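Local coordinates for acetolactate synthase isozyme 1 large subunit (Escherichia coli, PDB 6LPI), which belongs to the thiamine diphosphate-dependent enzymes and binds thiamine diphosphate, a magnesium ion and flavin-adenine dinucleotide, at residues 442-447 against 469-474; 499-504 against 535-540. All blocks are in the same frame, centred on the assembly; numbering follows the deposited sequence.

Interaction 1 (442-447 against 469-474); sequences SGDGSL and MNNEAL. With MG (magnesium ion), chain K; TPP (thiamine diphosphate), chain J.
S442 O accepts a hydrogen bond from M469 N at 2.9 Å, joining the ends of two neighbouring parallel strands where the GDG and NN elements of the thiamine diphosphate-binding motif come together. The OG of S442 is directed elsewhere, to D390. G443 follows with a CA-H...O contact from its CA to M469 O, and its carbonyl carbon C comes within 3.6 Å of O1A of thiamine diphosphate. D444 then carries most of the contact, its two carboxylate oxygens doing different work. OD1 binds the magnesium ion at 2.2 Å, while OD2 accepts from A473 N at 2.9 Å through its syn lone pair, a second grip that should fix the rotation of the carboxylate. N471 reaches the same ion with OD1 at 2.1 Å; its side chain crosses that of D444 at about a right angle, the amide and carboxylate planes 75° apart. Diphosphate atoms O2A and O3B of thiamine diphosphate also bind the magnesium. G445 N donates to O2A at 3.2 Å. At S446, OG lies beside the backbone N (chi1 -52°), and both N and OG donate to O1A of the cofactor, OG at 2.9 Å.

Interaction 2 (499-504 against 535-540); sequences NFMQIA and LIHVRI
A504 and L535, with CA atoms 6.3 Å apart, mark the nearest backbone approach of helix 500-504 to strand 535-539; the short axes run antiparallel at 173° and come within 9.0 Å. This is the layering of an alpha/beta fold: helix 500-506 belongs to the crossover between strands 464-470 and 510-513, and it covers strand 534-539, which lies between those two in the parallel sheet. No hydrogen bond links the segments, so side-chain fit carries the contact. Alternate strand residues L535 and H537 face the helix. A504 and L535 meet CB to CB at 3.5 Å, the small side chain of A504 being consistent with the close backbone approach at this pair. L535 CG stands anti to the backbone N (chi1 171°), and its CD2 branch touches both A504 CB and F500 CB, the latter at 4.1 Å. F500 CB also lies 4.2 Å from H537 CD2, while the F500 side chain, whose far end turns from the strand, also touches L468 of strand 464-470. M501 meets H537 nearer its root: its chain, bent at chi2 and chi3, brings SD to 3.6 Å from H537 CB. The two side chains cross at about a right angle, and SD sits 4.2 Å from the centroid of the H537 ring, obliquely at 32° from the normal, a Met-aromatic contact. The imidazole is held at both nitrogens, NE2 by a hydrogen bond with N470 ND2 and ND1 by a weak one with D513. At its start the helix is held by an N-cap: N499 OD1 accepts from Q502 N at 2.8 Å in a nearly straight bond, the donor lying well above the carbonyl plane of the amide.

In the fold
Interactions 1 and 2 have centres 10 Å apart in the C-terminal thiamine diphosphate-binding domain and follow one another along the chain, interaction 1 closing before interaction 2 opens. They share one parallel sheet, in which strands 438-443, 464-470 and 534-539 lie side by side. N470 is the main joint: its N is 2.9 Å from V538 O and its ND2 3.0 Å from H537 NE2, both probable hydrogen bonds. The F500 side chain stays about 8 Å from the magnesium ion. The helix-to-sheet layer of 499-504 against 535-540 therefore adjoins the metal site through F500, which touches the magnesium ligand D444, and through N470, next in sequence to the ligand N471.

Interaction 1 (442-447 against 469-474)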
loop_
_atom_site.group_PDB
_atom_site.type_symbol
_atom_site.label_atom_id
_atom_site.label_comp_id
_atom_site.label_asym_id
_atom_site.label_seq_id
_atom_site.Cartn_x
_atom_site.Cartn_y
_atom_site.Cartn_z
ATOM N N SER B 442 8.160 -7.198 -15.350
ATOM C CA SER B 442 7.450 -8.378 -14.893
ATOM C C SER B 442 8.327 -9.614 -15.031
ATOM O O SER B 442 9.402 -9.593 -15.640
ATOM C CB SER B 442 6.144 -8.557 -15.692
ATOM O OG SER B 442 5.390 -9.689 -15.283
ATOM N N GLY B 443 7.834 -10.707 -14.448
ATOM C CA GLY B 443 8.474 -11.996 -14.568
ATOM C C GLY B 443 7.488 -13.031 -15.083
ATOM O O GLY B 443 6.273 -12.843 -15.030
ATOM N N ASP B 444 8.047 -14.157 -15.537
ATOM C CA ASP B 444 7.244 -15.198 -16.175
ATOM C C ASP B 444 6.142 -15.708 -15.255
ATOM O O ASP B 444 5.040 -16.032 -15.720
ATOM C CB ASP B 444 8.129 -16.351 -16.643
ATOM C CG ASP B 444 9.001 -16.913 -15.541
ATOM O OD1 ASP B 444 9.277 -16.208 -14.559
ATOM O OD2 ASP B 444 9.368 -18.099 -15.632
ATOM N N GLY B 445 6.428 -15.838 -13.958
ATOM C CA GLY B 445 5.418 -16.355 -13.058
ATOM C C GLY B 445 4.341 -15.334 -12.733
ATOM O O GLY B 445 3.145 -15.615 -12.868
ATOM N N SER B 446 4.742 -14.122 -12.341
ATOM C CA SER B 446 3.735 -13.123 -11.977
ATOM C C SER B 446 2.837 -12.737 -13.148
ATOM O O SER B 446 1.630 -12.562 -12.961
ATOM C CB SER B 446 4.366 -11.871 -11.383
ATOM O OG SER B 446 5.235 -12.159 -10.330
ATOM N N LEU B 447 3.396 -12.573 -14.351
ATOM C CA LEU B 447 2.578 -12.102 -15.464
ATOM C C LEU B 447 1.395 -13.025 -15.761
ATOM O O LEU B 447 0.332 -12.556 -16.200
ATOM C CB LEU B 447 3.448 -11.940 -16.705
ATOM C CG LEU B 447 2.727 -11.419 -17.949
ATOM C CD1 LEU B 447 2.372 -9.918 -17.865
ATOM C CD2 LEU B 447 3.544 -11.732 -19.173
ATOM N N MET B 469 11.157 -10.240 -17.911
ATOM C CA MET B 469 12.377 -11.006 -17.657
ATOM C C MET B 469 11.923 -12.426 -17.361
ATOM O O MET B 469 11.361 -12.697 -16.298
ATOM C CB MET B 469 13.174 -10.434 -16.487
ATOM C CG MET B 469 13.299 -8.936 -16.492
ATOM S SD MET B 469 14.712 -8.377 -15.531
ATOM C CE MET B 469 14.237 -6.671 -15.201
ATOM N N ASN B 470 12.163 -13.327 -18.290
ATOM C CA ASN B 470 11.629 -14.678 -18.218
ATOM C C ASN B 470 12.815 -15.562 -17.855
ATOM O O ASN B 470 13.663 -15.854 -18.699
ATOM C CB ASN B 470 10.997 -15.061 -19.552
ATOM C CG ASN B 470 10.758 -16.543 -19.696
ATOM O OD1 ASN B 470 10.817 -17.293 -18.715
ATOM N ND2 ASN B 470 10.520 -16.985 -20.928
ATOM N N ASN B 471 12.890 -15.943 -16.580
ATOM C CA ASN B 471 13.903 -16.847 -16.039
ATOM C C ASN B 471 13.498 -18.314 -16.093
ATOM O O ASN B 471 14.262 -19.164 -15.616
ATOM C CB ASN B 471 14.233 -16.466 -14.588
ATOM C CG ASN B 471 13.024 -16.484 -13.688
ATOM O OD1 ASN B 471 11.917 -16.786 -14.116
ATOM N ND2 ASN B 471 13.225 -16.130 -12.436
ATOM N N GLU B 472 12.338 -18.623 -16.676
ATOM C CA GLU B 472 11.700 -19.941 -16.606
ATOM C C GLU B 472 11.847 -20.543 -15.209
ATOM O O GLU B 472 12.389 -21.628 -15.010
ATOM C CB GLU B 472 12.206 -20.848 -17.727
ATOM C CG GLU B 472 12.251 -20.047 -19.055
ATOM C CD GLU B 472 12.240 -20.886 -20.328
ATOM O OE1 GLU B 472 11.526 -20.498 -21.292
ATOM O OE2 GLU B 472 12.861 -21.973 -20.332
ATOM N N ALA B 473 11.336 -19.783 -14.239
ATOM C CA ALA B 473 11.441 -20.057 -12.811
ATOM C C ALA B 473 10.547 -19.083 -12.041
ATOM O O ALA B 473 10.281 -17.959 -12.492
ATOM C CB ALA B 473 12.889 -19.948 -12.315
ATOM N N LEU B 474 10.120 -19.514 -10.847
ATOM C CA LEU B 474 9.559 -18.555 -9.906
ATOM C C LEU B 474 10.684 -17.604 -9.538
ATOM O O LEU B 474 10.663 -16.451 -9.966
ATOM C CB LEU B 474 8.939 -19.252 -8.700
ATOM C CG LEU B 474 7.645 -19.973 -9.125
ATOM C CD1 LEU B 474 7.119 -20.965 -8.112
ATOM C CD2 LEU B 474 6.555 -18.928 -9.420
HETATM MG MG MG K . 10.878 -15.005 -13.623
HETATM N "N1'" TPP J . 1.859 -16.590 -4.779
HETATM C "C2'" TPP J . 1.449 -15.277 -4.920
HETATM C CM2 TPP J . 0.087 -14.938 -5.449
HETATM N "N3'" TPP J . 2.279 -14.241 -4.570
HETATM C "C4'" TPP J . 3.518 -14.488 -4.050
HETATM N "N4'" TPP J . 4.262 -13.432 -3.720
HETATM C "C5'" TPP J . 3.946 -15.809 -3.903
HETATM C "C6'" TPP J . 3.105 -16.854 -4.275
HETATM C "C7'" TPP J . 5.330 -16.122 -3.371
HETATM N N3 TPP J . 6.293 -15.646 -4.328
HETATM C C2 TPP J . 6.908 -14.421 -4.221
HETATM S S1 TPP J . 7.926 -14.089 -5.403
HETATM C C5 TPP J . 7.628 -15.511 -6.110
HETATM C C4 TPP J . 6.709 -16.285 -5.447
HETATM C CM4 TPP J . 6.299 -17.631 -5.937
HETATM C C6 TPP J . 8.351 -15.839 -7.394
HETATM C C7 TPP J . 8.199 -14.732 -8.436
HETATM O O7 TPP J . 8.109 -15.339 -9.707
HETATM P PA TPP J . 8.430 -14.518 -11.060
HETATM O O1A TPP J . 7.203 -13.826 -11.589
HETATM O O2A TPP J . 8.979 -15.547 -12.032
HETATM O O3A TPP J . 9.499 -13.372 -10.696
HETATM P PB TPP J . 11.115 -13.600 -10.728
HETATM O O1B TPP J . 11.795 -12.276 -11.083
HETATM O O2B TPP J . 11.657 -14.096 -9.411
HETATM O O3B TPP J . 11.445 -14.690 -11.727
#

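Interaction 2 (499-504 against 535-540)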
loop_
_atom_site.group_PDB
_atom_site.type_symbol
_atom_site.label_atom_id
_atom_site.label_comp_id
_atom_site.label_asym_id
_atom_site.label_seq_id
_atom_site.Cartn_x
_atom_site.Cartn_y
_atom_site.Cartn_z
ATOM N N ASN B 499 5.180 -20.043 -25.091
ATOM C CA ASN B 499 5.652 -18.974 -25.957
ATOM C C ASN B 499 4.910 -17.694 -25.586
ATOM O O ASN B 499 3.722 -17.546 -25.886
ATOM C CB ASN B 499 5.448 -19.353 -27.422
ATOM C CG ASN B 499 5.881 -18.263 -28.384
ATOM O OD1 ASN B 499 5.894 -17.075 -28.071
ATOM N ND2 ASN B 499 6.274 -18.678 -29.559
ATOM N N PHE B 500 5.621 -16.758 -24.953
ATOM C CA PHE B 500 4.987 -15.520 -24.507
ATOM C C PHE B 500 4.721 -14.537 -25.648
ATOM O O PHE B 500 3.753 -13.770 -25.578
ATOM C CB PHE B 500 5.847 -14.856 -23.433
ATOM C CG PHE B 500 5.719 -15.492 -22.083
ATOM C CD1 PHE B 500 4.675 -15.160 -21.240
ATOM C CD2 PHE B 500 6.645 -16.439 -21.658
ATOM C CE1 PHE B 500 4.561 -15.751 -19.977
ATOM C CE2 PHE B 500 6.531 -17.036 -20.408
ATOM C CZ PHE B 500 5.484 -16.689 -19.570
ATOM N N MET B 501 5.557 -14.529 -26.691
ATOM C CA MET B 501 5.297 -13.662 -27.838
ATOM C C MET B 501 4.002 -14.064 -28.536
ATOM O O MET B 501 3.169 -13.212 -28.872
ATOM C CB MET B 501 6.462 -13.724 -28.821
ATOM C CG MET B 501 7.609 -12.810 -28.484
ATOM S SD MET B 501 8.616 -13.670 -27.261
ATOM C CE MET B 501 8.694 -15.309 -27.984
ATOM N N GLN B 502 3.821 -15.367 -28.769
ATOM C CA GLN B 502 2.579 -15.847 -29.351
ATOM C C GLN B 502 1.385 -15.371 -28.544
ATOM O O GLN B 502 0.392 -14.895 -29.107
ATOM C CB GLN B 502 2.595 -17.372 -29.447
ATOM C CG GLN B 502 1.577 -17.910 -30.455
ATOM C CD GLN B 502 1.981 -19.239 -31.077
ATOM O OE1 GLN B 502 1.493 -19.603 -32.144
ATOM N NE2 GLN B 502 2.873 -19.967 -30.411
ATOM N N ILE B 503 1.479 -15.465 -27.220
ATOM C CA ILE B 503 0.344 -15.136 -26.369
ATOM C C ILE B 503 0.047 -13.640 -26.423
ATOM O O ILE B 503 -1.076 -13.228 -26.738
ATOM C CB ILE B 503 0.612 -15.616 -24.932
ATOM C CG1 ILE B 503 0.727 -17.140 -24.899
ATOM C CG2 ILE B 503 -0.481 -15.141 -23.978
ATOM C CD1 ILE B 503 1.160 -17.676 -23.564
ATOM N N ALA B 504 1.055 -12.806 -26.146
ATOM C CA ALA B 504 0.863 -11.358 -26.204
ATOM C C ALA B 504 0.360 -10.908 -27.568
ATOM O O ALA B 504 -0.406 -9.942 -27.660
ATOM C CB ALA B 504 2.158 -10.637 -25.851
ATOM N N LEU B 535 4.570 -6.210 -25.484
ATOM C CA LEU B 535 5.299 -7.161 -24.661
ATOM C C LEU B 535 6.716 -7.317 -25.186
ATOM O O LEU B 535 6.909 -7.656 -26.355
ATOM C CB LEU B 535 4.639 -8.535 -24.687
ATOM C CG LEU B 535 5.536 -9.564 -24.008
ATOM C CD1 LEU B 535 5.263 -9.595 -22.496
ATOM C CD2 LEU B 535 5.468 -10.941 -24.672
ATOM N N ILE B 536 7.700 -7.139 -24.311
ATOM C CA ILE B 536 9.106 -7.301 -24.661
ATOM C C ILE B 536 9.669 -8.419 -23.794
ATOM O O ILE B 536 9.644 -8.327 -22.561
ATOM C CB ILE B 536 9.900 -6.005 -24.463
ATOM C CG1 ILE B 536 9.399 -4.932 -25.421
ATOM C CG2 ILE B 536 11.370 -6.254 -24.737
ATOM C CD1 ILE B 536 8.236 -4.136 -24.896
ATOM N N HIS B 537 10.192 -9.460 -24.433
ATOM C CA HIS B 537 10.572 -10.692 -23.757
ATOM C C HIS B 537 12.084 -10.871 -23.776
ATOM O O HIS B 537 12.720 -10.658 -24.813
ATOM C CB HIS B 537 9.852 -11.875 -24.399
ATOM C CG HIS B 537 10.432 -13.209 -24.057
ATOM N ND1 HIS B 537 11.629 -13.650 -24.579
ATOM C CD2 HIS B 537 9.990 -14.190 -23.236
ATOM C CE1 HIS B 537 11.892 -14.853 -24.106
ATOM N NE2 HIS B 537 10.916 -15.201 -23.286
ATOM N N VAL B 538 12.651 -11.278 -22.627
ATOM C CA VAL B 538 14.094 -11.480 -22.472
ATOM C C VAL B 538 14.371 -12.742 -21.669
ATOM O O VAL B 538 13.934 -12.848 -20.521
ATOM C CB VAL B 538 14.762 -10.289 -21.766
ATOM C CG1 VAL B 538 16.213 -10.605 -21.436
ATOM C CG2 VAL B 538 14.667 -9.069 -22.617
ATOM N N ARG B 539 15.159 -13.657 -22.227
ATOM C CA ARG B 539 15.588 -14.817 -21.458
ATOM C C ARG B 539 16.675 -14.418 -20.466
ATOM O O ARG B 539 17.538 -13.591 -20.765
ATOM C CB ARG B 539 16.080 -15.926 -22.385
ATOM C CG ARG B 539 17.577 -15.892 -22.756
ATOM C CD ARG B 539 17.989 -14.711 -23.673
ATOM N NE ARG B 539 17.334 -14.745 -24.984
ATOM C CZ ARG B 539 17.280 -13.711 -25.814
ATOM N NH1 ARG B 539 17.857 -12.563 -25.492
ATOM N NH2 ARG B 539 16.654 -13.819 -26.975
ATOM N N ILE B 540 16.608 -14.987 -19.265
ATOM C CA ILE B 540 17.577 -14.731 -18.198
ATOM C C ILE B 540 17.863 -16.057 -17.507
ATOM O O ILE B 540 16.945 -16.853 -17.282
ATOM C CB ILE B 540 17.052 -13.667 -17.203
ATOM C CG1 ILE B 540 17.079 -12.272 -17.835
ATOM C CG2 ILE B 540 17.808 -13.688 -15.878
ATOM C CD1 ILE B 540 16.799 -11.169 -16.845
#